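Local atomic coordinates of 2-oxoglutarate carboxylase small subunit (PDB entry 7KCT), a protein that is the biotin carboxylase-like small subunit of a biotin-dependent carboxylase, has an ATP-grasp domain, and binds ADP and a magnesium ion. Residues A[404-416]-A[427-440]. Residues are numbered along the deposited sequence; the frame is centred on the assembly and turned at random.
Sequences WEVAVDRMRSALE and IPLLINIMKDKDFR
Helix 404-416 packs nearly antiparallel against helix 427-435 and also touches the short helix that follows from 437, a hydrophobic helix pair closed at one end by polar bonds, in the biotin carboxylase C-terminal domain. The axes of 404-416 and 427-435 approach to 9.0 Å, their directions 155° apart. At the centre, Met434 is a knob in the hole formed by Val408, Met411, Arg412 and Leu415. Its chain bends beyond CG, which turns SD to Met411, 3.7 Å from that residue's CG, while Met434 CB lies against Arg412 CB. Further along, Leu415 crosses Leu430 at about a right angle, with Leu415 CD1 3.7 Å from Leu430 CB, and Leu415 CB meets Ile431 CG1. At the other end, the rim of the Trp404 indole meets Phe439, CH2 to CZ at 3.7 Å, the ring planes inclined by 50°. CG of Trp404 stands anti to the backbone N (chi1 167°), which carries NE1 to the carbonyl of Arg440; NE1 donates to Arg440 O at 3.0 Å, the oxygen in the indole plane but the donor above the carbonyl plane. Arg440 packs its CG on Val408 CG1, and its NH1 forms a salt bridge with Asp409 OD1 at 2.7 Å, on the syn side. Arg412 NH1 makes a second salt bridge to the same OD1 at 2.9 Å on the anti side, from the opposite face of the carboxylate, so the shared negative charge probably offsets the closeness of the two guanidinium groups. Arg412 NH2 also hydrogen-bonds to Lys31 O of the second subunit, and Glu416 OE1 forms a salt bridge with Lys31 NZ of that subunit. Met411 and Leu430 both touch Cys345 on strand 341-351: the pair is a helical layer laid on the antiparallel sheet that includes strands 341-351 and 244-250, typical of the biotin carboxylase fold, with one flank at the dimer interface.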
ATOM      1  N   TRP A 404       9.731   2.815 -15.142  1.00 27.06           N
ATOM      2  CA  TRP A 404       9.037   1.625 -15.647  1.00 40.69           C
ATOM      3  C   TRP A 404       9.696   0.322 -15.167  1.00 42.36           C
ATOM      4  O   TRP A 404       9.005  -0.617 -14.726  1.00 30.53           O
ATOM      5  CB  TRP A 404       9.006   1.668 -17.191  1.00 33.47           C
ATOM      6  CG  TRP A 404       8.604   0.382 -17.798  1.00 32.94           C
ATOM      7  CD1 TRP A 404       9.393  -0.466 -18.530  1.00 35.35           C
ATOM      8  CD2 TRP A 404       7.313  -0.222 -17.747  1.00 33.31           C
ATOM      9  NE1 TRP A 404       8.679  -1.584 -18.894  1.00 30.22           N
ATOM     10  CE2 TRP A 404       7.391  -1.447 -18.450  1.00 34.34           C
ATOM     11  CE3 TRP A 404       6.099   0.144 -17.161  1.00 31.59           C
ATOM     12  CZ2 TRP A 404       6.314  -2.316 -18.550  1.00 26.72           C
ATOM     13  CZ3 TRP A 404       5.040  -0.697 -17.282  1.00 31.21           C
ATOM     14  CH2 TRP A 404       5.158  -1.928 -17.955  1.00 35.81           C
ATOM     15  N   GLU A 405      11.024   0.228 -15.312  1.00 36.91           N
ATOM     16  CA  GLU A 405      11.756  -0.994 -14.976  1.00 39.81           C
ATOM     17  C   GLU A 405      11.647  -1.335 -13.485  1.00 28.37           C
ATOM     18  O   GLU A 405      11.614  -2.506 -13.116  1.00 33.02           O
ATOM     19  CB  GLU A 405      13.243  -0.850 -15.361  1.00 42.12           C
ATOM     20  CG  GLU A 405      13.551  -0.749 -16.853  1.00 61.22           C
ATOM     21  CD  GLU A 405      13.324   0.641 -17.456  1.00 64.27           C
ATOM     22  OE1 GLU A 405      13.157   1.648 -16.707  1.00 53.32           O
ATOM     23  OE2 GLU A 405      13.310   0.718 -18.708  1.00 61.51           O
ATOM     24  N   VAL A 406      11.659  -0.323 -12.622  1.00 31.76           N
ATOM     25  CA  VAL A 406      11.503  -0.530 -11.186  1.00 35.38           C
ATOM     26  C   VAL A 406      10.086  -0.981 -10.875  1.00 32.54           C
ATOM     27  O   VAL A 406       9.868  -1.765  -9.944  1.00 29.54           O
ATOM     28  CB  VAL A 406      11.892   0.760 -10.436  1.00 37.05           C
ATOM     29  CG1 VAL A 406      11.854   0.557  -8.888  1.00 30.23           C
ATOM     30  CG2 VAL A 406      13.274   1.262 -10.969  1.00 40.20           C
ATOM     31  N   ALA A 407       9.101  -0.494 -11.645  1.00 28.72           N
ATOM     32  CA  ALA A 407       7.722  -0.909 -11.436  1.00 29.81           C
ATOM     33  C   ALA A 407       7.553  -2.378 -11.773  1.00 31.28           C
ATOM     34  O   ALA A 407       6.907  -3.128 -11.029  1.00 26.49           O
ATOM     35  CB  ALA A 407       6.787  -0.041 -12.290  1.00 28.92           C
ATOM     36  N   VAL A 408       8.151  -2.816 -12.880  1.00 25.58           N
ATOM     37  CA  VAL A 408       8.133  -4.231 -13.241  1.00 25.77           C
ATOM     38  C   VAL A 408       8.796  -5.082 -12.154  1.00 29.13           C
ATOM     39  O   VAL A 408       8.259  -6.129 -11.750  1.00 28.49           O
ATOM     40  CB  VAL A 408       8.817  -4.432 -14.605  1.00 29.78           C
ATOM     41  CG1 VAL A 408       8.866  -5.912 -14.945  1.00 30.87           C
ATOM     42  CG2 VAL A 408       8.084  -3.673 -15.705  1.00 32.05           C
ATOM     43  N   ASP A 409       9.985  -4.661 -11.701  1.00 27.28           N
ATOM     44  CA  ASP A 409      10.721  -5.395 -10.666  1.00 32.63           C
ATOM     45  C   ASP A 409       9.922  -5.436  -9.370  1.00 29.35           C
ATOM     46  O   ASP A 409       9.794  -6.493  -8.731  1.00 27.01           O
ATOM     47  CB  ASP A 409      12.083  -4.737 -10.405  1.00 33.39           C
ATOM     48  CG  ASP A 409      13.028  -4.746 -11.622  1.00 35.96           C
ATOM     49  OD1 ASP A 409      12.961  -5.654 -12.480  1.00 41.28           O
ATOM     50  OD2 ASP A 409      13.882  -3.848 -11.694  1.00 38.20           O
ATOM     51  N   ARG A 410       9.280  -4.317  -9.030  1.00 26.76           N
ATOM     52  CA  ARG A 410       8.486  -4.262  -7.813  1.00 27.37           C
ATOM     53  C   ARG A 410       7.282  -5.188  -7.904  1.00 27.69           C
ATOM     54  O   ARG A 410       6.930  -5.848  -6.923  1.00 25.09           O
ATOM     55  CB  ARG A 410       8.040  -2.818  -7.554  1.00 28.31           C
ATOM     56  CG  ARG A 410       7.103  -2.644  -6.369  1.00 29.07           C
ATOM     57  CD  ARG A 410       7.167  -1.155  -5.962  1.00 30.37           C
ATOM     58  NE  ARG A 410       8.454  -0.926  -5.317  1.00 27.45           N
ATOM     59  CZ  ARG A 410       9.091   0.235  -5.232  1.00 33.41           C
ATOM     60  NH1 ARG A 410       8.603   1.324  -5.809  1.00 32.62           N
ATOM     61  NH2 ARG A 410      10.247   0.286  -4.598  1.00 32.83           N
ATOM     62  N   MET A 411       6.636  -5.267  -9.076  1.00 24.33           N
ATOM     63  CA  MET A 411       5.488  -6.160  -9.236  1.00 24.80           C
ATOM     64  C   MET A 411       5.905  -7.634  -9.239  1.00 25.53           C
ATOM     65  O   MET A 411       5.233  -8.479  -8.630  1.00 22.85           O
ATOM     66  CB  MET A 411       4.733  -5.819 -10.536  1.00 24.90           C
ATOM     67  CG  MET A 411       3.600  -6.773 -10.857  1.00 25.36           C
ATOM     68  SD  MET A 411       2.187  -6.744  -9.699  1.00 28.22           S
ATOM     69  CE  MET A 411       1.396  -5.231 -10.187  1.00 25.99           C
ATOM     70  N   ARG A 412       6.941  -7.985  -9.998  1.00 24.84           N
ATOM     71  CA  ARG A 412       7.474  -9.346  -9.928  1.00 27.24           C
ATOM     72  C   ARG A 412       7.720  -9.778  -8.471  1.00 24.62           C
ATOM     73  O   ARG A 412       7.356 -10.875  -8.064  1.00 24.93           O
ATOM     74  CB  ARG A 412       8.778  -9.425 -10.704  1.00 30.93           C
ATOM     75  CG  ARG A 412       9.399 -10.847 -10.820  1.00 30.81           C
ATOM     76  CD  ARG A 412      10.895 -10.832 -11.197  1.00 36.02           C
ATOM     77  NE  ARG A 412      11.741 -10.100 -10.224  1.00 37.24           N
ATOM     78  CZ  ARG A 412      12.398  -8.970 -10.491  1.00 38.58           C
ATOM     79  NH1 ARG A 412      12.318  -8.415 -11.689  1.00 41.53           N
ATOM     80  NH2 ARG A 412      13.160  -8.381  -9.568  1.00 41.46           N
ATOM     81  N   SER A 413       8.354  -8.923  -7.683  1.00 26.36           N
ATOM     82  CA  SER A 413       8.719  -9.263  -6.309  1.00 25.00           C
ATOM     83  C   SER A 413       7.509  -9.364  -5.390  1.00 28.68           C
ATOM     84  O   SER A 413       7.515 -10.149  -4.436  1.00 27.19           O
ATOM     85  CB  SER A 413       9.683  -8.220  -5.742  1.00 27.50           C
ATOM     86  OG  SER A 413      10.890  -8.254  -6.448  1.00 31.40           O
ATOM     87  N   ALA A 414       6.524  -8.498  -5.589  1.00 28.14           N
ATOM     88  CA  ALA A 414       5.282  -8.590  -4.837  1.00 28.68           C
ATOM     89  C   ALA A 414       4.567  -9.896  -5.162  1.00 27.48           C
ATOM     90  O   ALA A 414       4.186 -10.648  -4.256  1.00 23.85           O
ATOM     91  CB  ALA A 414       4.395  -7.383  -5.146  1.00 24.09           C
ATOM     92  N   LEU A 415       4.477 -10.231  -6.448  1.00 23.66           N
ATOM     93  CA  LEU A 415       3.794 -11.454  -6.874  1.00 22.75           C
ATOM     94  C   LEU A 415       4.474 -12.714  -6.329  1.00 24.63           C
ATOM     95  O   LEU A 415       3.809 -13.700  -5.955  1.00 24.96           O
ATOM     96  CB  LEU A 415       3.785 -11.502  -8.397  1.00 22.31           C
ATOM     97  CG  LEU A 415       2.865 -10.604  -9.204  1.00 27.83           C
ATOM     98  CD1 LEU A 415       3.281 -10.588 -10.668  1.00 25.02           C
ATOM     99  CD2 LEU A 415       1.416 -11.079  -9.038  1.00 25.77           C
ATOM    100  N   GLU A 416       5.791 -12.728  -6.340  1.00 26.00           N
ATOM    101  CA  GLU A 416       6.536 -13.882  -5.831  1.00 32.86           C
ATOM    102  C   GLU A 416       6.305 -14.089  -4.347  1.00 29.33           C
ATOM    103  O   GLU A 416       6.525 -15.192  -3.848  1.00 29.85           O
ATOM    104  CB  GLU A 416       8.010 -13.681  -6.143  1.00 26.39           C
ATOM    105  CG  GLU A 416       8.399 -14.035  -7.580  1.00 29.11           C
ATOM    106  CD  GLU A 416       9.786 -13.485  -7.928  1.00 36.45           C
ATOM    107  OE1 GLU A 416      10.323 -12.669  -7.157  1.00 41.56           O
ATOM    108  OE2 GLU A 416      10.312 -13.803  -9.005  1.00 42.12           O
ATOM    109  N   ILE A 427      -1.279 -16.166 -10.457  1.00 24.90           N
ATOM    110  CA  ILE A 427      -0.015 -15.611  -9.952  1.00 24.75           C
ATOM    111  C   ILE A 427       1.195 -16.163 -10.707  1.00 22.36           C
ATOM    112  O   ILE A 427       2.032 -15.365 -11.162  1.00 22.45           O
ATOM    113  CB  ILE A 427       0.087 -15.822  -8.438  1.00 25.42           C
ATOM    114  CG1 ILE A 427      -0.881 -14.876  -7.740  1.00 25.40           C
ATOM    115  CG2 ILE A 427       1.532 -15.618  -7.956  1.00 27.43           C
ATOM    116  CD1 ILE A 427      -1.075 -15.163  -6.237  1.00 29.79           C
ATOM    117  N   PRO A 428       1.353 -17.468 -10.880  1.00 26.61           N
ATOM    118  CA  PRO A 428       2.565 -17.933 -11.586  1.00 31.13           C
ATOM    119  C   PRO A 428       2.671 -17.389 -13.023  1.00 28.60           C
ATOM    120  O   PRO A 428       3.769 -17.028 -13.478  1.00 25.19           O
ATOM    121  CB  PRO A 428       2.437 -19.458 -11.565  1.00 34.15           C
ATOM    122  CG  PRO A 428       1.436 -19.777 -10.425  1.00 33.37           C
ATOM    123  CD  PRO A 428       0.525 -18.575 -10.361  1.00 31.38           C
ATOM    124  N   LEU A 429       1.557 -17.327 -13.754  1.00 30.16           N
ATOM    125  CA  LEU A 429       1.602 -16.710 -15.086  1.00 27.74           C
ATOM    126  C   LEU A 429       2.030 -15.260 -15.000  1.00 27.24           C
ATOM    127  O   LEU A 429       2.817 -14.785 -15.816  1.00 27.79           O
ATOM    128  CB  LEU A 429       0.234 -16.829 -15.762  1.00 28.35           C
ATOM    129  CG  LEU A 429       0.019 -16.013 -17.029  1.00 33.55           C
ATOM    130  CD1 LEU A 429       0.604 -16.795 -18.208  1.00 36.86           C
ATOM    131  CD2 LEU A 429      -1.444 -15.727 -17.224  1.00 38.05           C
ATOM    132  N   LEU A 430       1.477 -14.512 -14.039  1.00 27.64           N
ATOM    133  CA  LEU A 430       1.817 -13.103 -13.950  1.00 23.90           C
ATOM    134  C   LEU A 430       3.296 -12.900 -13.651  1.00 26.99           C
ATOM    135  O   LEU A 430       3.921 -11.935 -14.142  1.00 25.99           O
ATOM    136  CB  LEU A 430       0.937 -12.437 -12.893  1.00 27.42           C
ATOM    137  CG  LEU A 430      -0.565 -12.461 -13.222  1.00 28.14           C
ATOM    138  CD1 LEU A 430      -1.385 -12.119 -12.002  1.00 30.41           C
ATOM    139  CD2 LEU A 430      -0.884 -11.488 -14.380  1.00 33.52           C
ATOM    140  N   ILE A 431       3.876 -13.773 -12.827  1.00 26.41           N
ATOM    141  CA  ILE A 431       5.306 -13.667 -12.538  1.00 25.32           C
ATOM    142  C   ILE A 431       6.109 -13.782 -13.828  1.00 24.41           C
ATOM    143  O   ILE A 431       7.077 -13.035 -14.059  1.00 28.41           O
ATOM    144  CB  ILE A 431       5.721 -14.740 -11.510  1.00 23.64           C
ATOM    145  CG1 ILE A 431       5.141 -14.421 -10.125  1.00 24.22           C
ATOM    146  CG2 ILE A 431       7.223 -14.867 -11.442  1.00 32.60           C
ATOM    147  CD1 ILE A 431       5.177 -15.600  -9.139  1.00 26.68           C
ATOM    148  N   ASN A 432       5.718 -14.724 -14.690  1.00 29.51           N
ATOM    149  CA  ASN A 432       6.471 -14.944 -15.930  1.00 30.85           C
ATOM    150  C   ASN A 432       6.347 -13.759 -16.881  1.00 30.90           C
ATOM    151  O   ASN A 432       7.277 -13.462 -17.631  1.00 31.92           O
ATOM    152  CB  ASN A 432       5.999 -16.231 -16.618  1.00 29.73           C
ATOM    153  CG  ASN A 432       6.565 -17.496 -15.979  1.00 33.35           C
ATOM    154  OD1 ASN A 432       7.547 -17.448 -15.268  1.00 32.12           O
ATOM    155  ND2 ASN A 432       5.945 -18.619 -16.241  1.00 31.28           N
ATOM    156  N   ILE A 433       5.178 -13.113 -16.926  1.00 28.67           N
ATOM    157  CA  ILE A 433       5.038 -11.895 -17.721  1.00 25.52           C
ATOM    158  C   ILE A 433       6.020 -10.833 -17.245  1.00 32.26           C
ATOM    159  O   ILE A 433       6.735 -10.210 -18.047  1.00 28.10           O
ATOM    160  CB  ILE A 433       3.577 -11.407 -17.677  1.00 25.75           C
ATOM    161  CG1 ILE A 433       2.640 -12.483 -18.249  1.00 31.84           C
ATOM    162  CG2 ILE A 433       3.450 -10.105 -18.414  1.00 33.90           C
ATOM    163  CD1 ILE A 433       1.141 -12.154 -18.188  1.00 30.99           C
ATOM    164  N   MET A 434       6.107 -10.639 -15.927  1.00 28.79           N
ATOM    165  CA  MET A 434       7.018  -9.637 -15.403  1.00 26.68           C
ATOM    166  C   MET A 434       8.476  -9.975 -15.724  1.00 29.37           C
ATOM    167  O   MET A 434       9.303  -9.073 -15.853  1.00 31.68           O
ATOM    168  CB  MET A 434       6.850  -9.500 -13.887  1.00 29.98           C
ATOM    169  CG  MET A 434       5.465  -9.024 -13.419  1.00 32.00           C
ATOM    170  SD  MET A 434       4.990  -7.457 -14.215  1.00 32.20           S
ATOM    171  CE  MET A 434       3.384  -7.819 -14.895  1.00 30.55           C
ATOM    172  N   LYS A 435       8.805 -11.257 -15.878  1.00 28.84           N
ATOM    173  CA  LYS A 435      10.163 -11.654 -16.255  1.00 34.65           C
ATOM    174  C   LYS A 435      10.404 -11.660 -17.768  1.00 38.71           C
ATOM    175  O   LYS A 435      11.533 -11.895 -18.219  1.00 32.72           O
ATOM    176  CB  LYS A 435      10.447 -13.056 -15.703  1.00 30.74           C
ATOM    177  CG  LYS A 435      10.560 -13.165 -14.207  1.00 37.89           C
ATOM    178  CD  LYS A 435      10.588 -14.669 -13.864  1.00 40.31           C
ATOM    179  CE  LYS A 435      10.962 -14.896 -12.428  1.00 44.09           C
ATOM    180  NZ  LYS A 435      10.845 -16.336 -12.068  1.00 53.37           N
ATOM    181  N   ASP A 436       9.362 -11.502 -18.564  1.00 37.13           N
ATOM    182  CA  ASP A 436       9.505 -11.657 -20.001  1.00 34.15           C
ATOM    183  C   ASP A 436      10.189 -10.436 -20.623  1.00 37.08           C
ATOM    184  O   ASP A 436       9.816  -9.302 -20.340  1.00 31.91           O
ATOM    185  CB  ASP A 436       8.141 -11.872 -20.624  1.00 33.95           C
ATOM    186  CG  ASP A 436       8.183 -11.818 -22.152  1.00 40.20           C
ATOM    187  OD1 ASP A 436       8.863 -12.669 -22.739  1.00 39.77           O
ATOM    188  OD2 ASP A 436       7.517 -10.938 -22.753  1.00 42.99           O
ATOM    189  N   LYS A 437      11.168 -10.674 -21.512  1.00 40.51           N
ATOM    190  CA  LYS A 437      11.914  -9.558 -22.090  1.00 42.11           C
ATOM    191  C   LYS A 437      11.005  -8.623 -22.876  1.00 37.83           C
ATOM    192  O   LYS A 437      11.179  -7.412 -22.824  1.00 35.76           O
ATOM    193  CB  LYS A 437      13.020 -10.023 -23.031  1.00 52.59           C
ATOM    194  CG  LYS A 437      14.040  -8.973 -23.512  1.00 53.61           C
ATOM    195  CD  LYS A 437      14.912  -9.595 -24.630  1.00 72.57           C
ATOM    196  CE  LYS A 437      16.236  -8.737 -24.756  1.00 85.15           C
ATOM    197  NZ  LYS A 437      16.084  -7.301 -24.603  1.00 79.91           N
ATOM    198  N   ASP A 438      10.086  -9.156 -23.689  1.00 39.73           N
ATOM    199  CA  ASP A 438       9.209  -8.274 -24.450  1.00 43.19           C
ATOM    200  C   ASP A 438       8.404  -7.376 -23.511  1.00 47.66           C
ATOM    201  O   ASP A 438       8.372  -6.153 -23.680  1.00 41.96           O
ATOM    202  CB  ASP A 438       8.302  -9.116 -25.330  1.00 38.16           C
ATOM    203  CG  ASP A 438       8.997  -9.597 -26.613  1.00 53.75           C
ATOM    204  OD1 ASP A 438      10.144  -9.178 -26.897  1.00 53.33           O
ATOM    205  OD2 ASP A 438       8.391 -10.409 -27.342  1.00 52.11           O
ATOM    206  N   PHE A 439       7.762  -7.947 -22.490  1.00 42.97           N
ATOM    207  CA  PHE A 439       6.987  -7.081 -21.606  1.00 37.98           C
ATOM    208  C   PHE A 439       7.865  -6.009 -20.983  1.00 33.72           C
ATOM    209  O   PHE A 439       7.519  -4.819 -21.000  1.00 35.51           O
ATOM    210  CB  PHE A 439       6.276  -7.895 -20.527  1.00 34.53           C
ATOM    211  CG  PHE A 439       5.467  -7.051 -19.597  1.00 30.48           C
ATOM    212  CD1 PHE A 439       4.193  -6.658 -19.931  1.00 36.10           C
ATOM    213  CD2 PHE A 439       5.986  -6.633 -18.396  1.00 32.40           C
ATOM    214  CE1 PHE A 439       3.441  -5.834 -19.061  1.00 33.47           C
ATOM    215  CE2 PHE A 439       5.231  -5.838 -17.506  1.00 31.63           C
ATOM    216  CZ  PHE A 439       3.979  -5.426 -17.847  1.00 27.80           C
ATOM    217  N   ARG A 440       9.036  -6.394 -20.491  1.00 35.92           N
ATOM    218  CA  ARG A 440       9.947  -5.434 -19.879  1.00 31.58           C
ATOM    219  C   ARG A 440      10.348  -4.325 -20.844  1.00 50.08           C
ATOM    220  O   ARG A 440      10.673  -3.217 -20.399  1.00 38.32           O
ATOM    221  CB  ARG A 440      11.197  -6.141 -19.355  1.00 40.10           C
ATOM    222  CG  ARG A 440      11.048  -6.935 -18.062  1.00 47.06           C
ATOM    223  CD  ARG A 440      12.443  -7.388 -17.575  1.00 54.75           C
ATOM    224  NE  ARG A 440      13.397  -6.281 -17.368  1.00 63.27           N
ATOM    225  CZ  ARG A 440      13.548  -5.645 -16.209  1.00 60.50           C
ATOM    226  NH1 ARG A 440      12.800  -5.998 -15.175  1.00 53.54           N
ATOM    227  NH2 ARG A 440      14.427  -4.660 -16.078  1.00 53.42           N
TER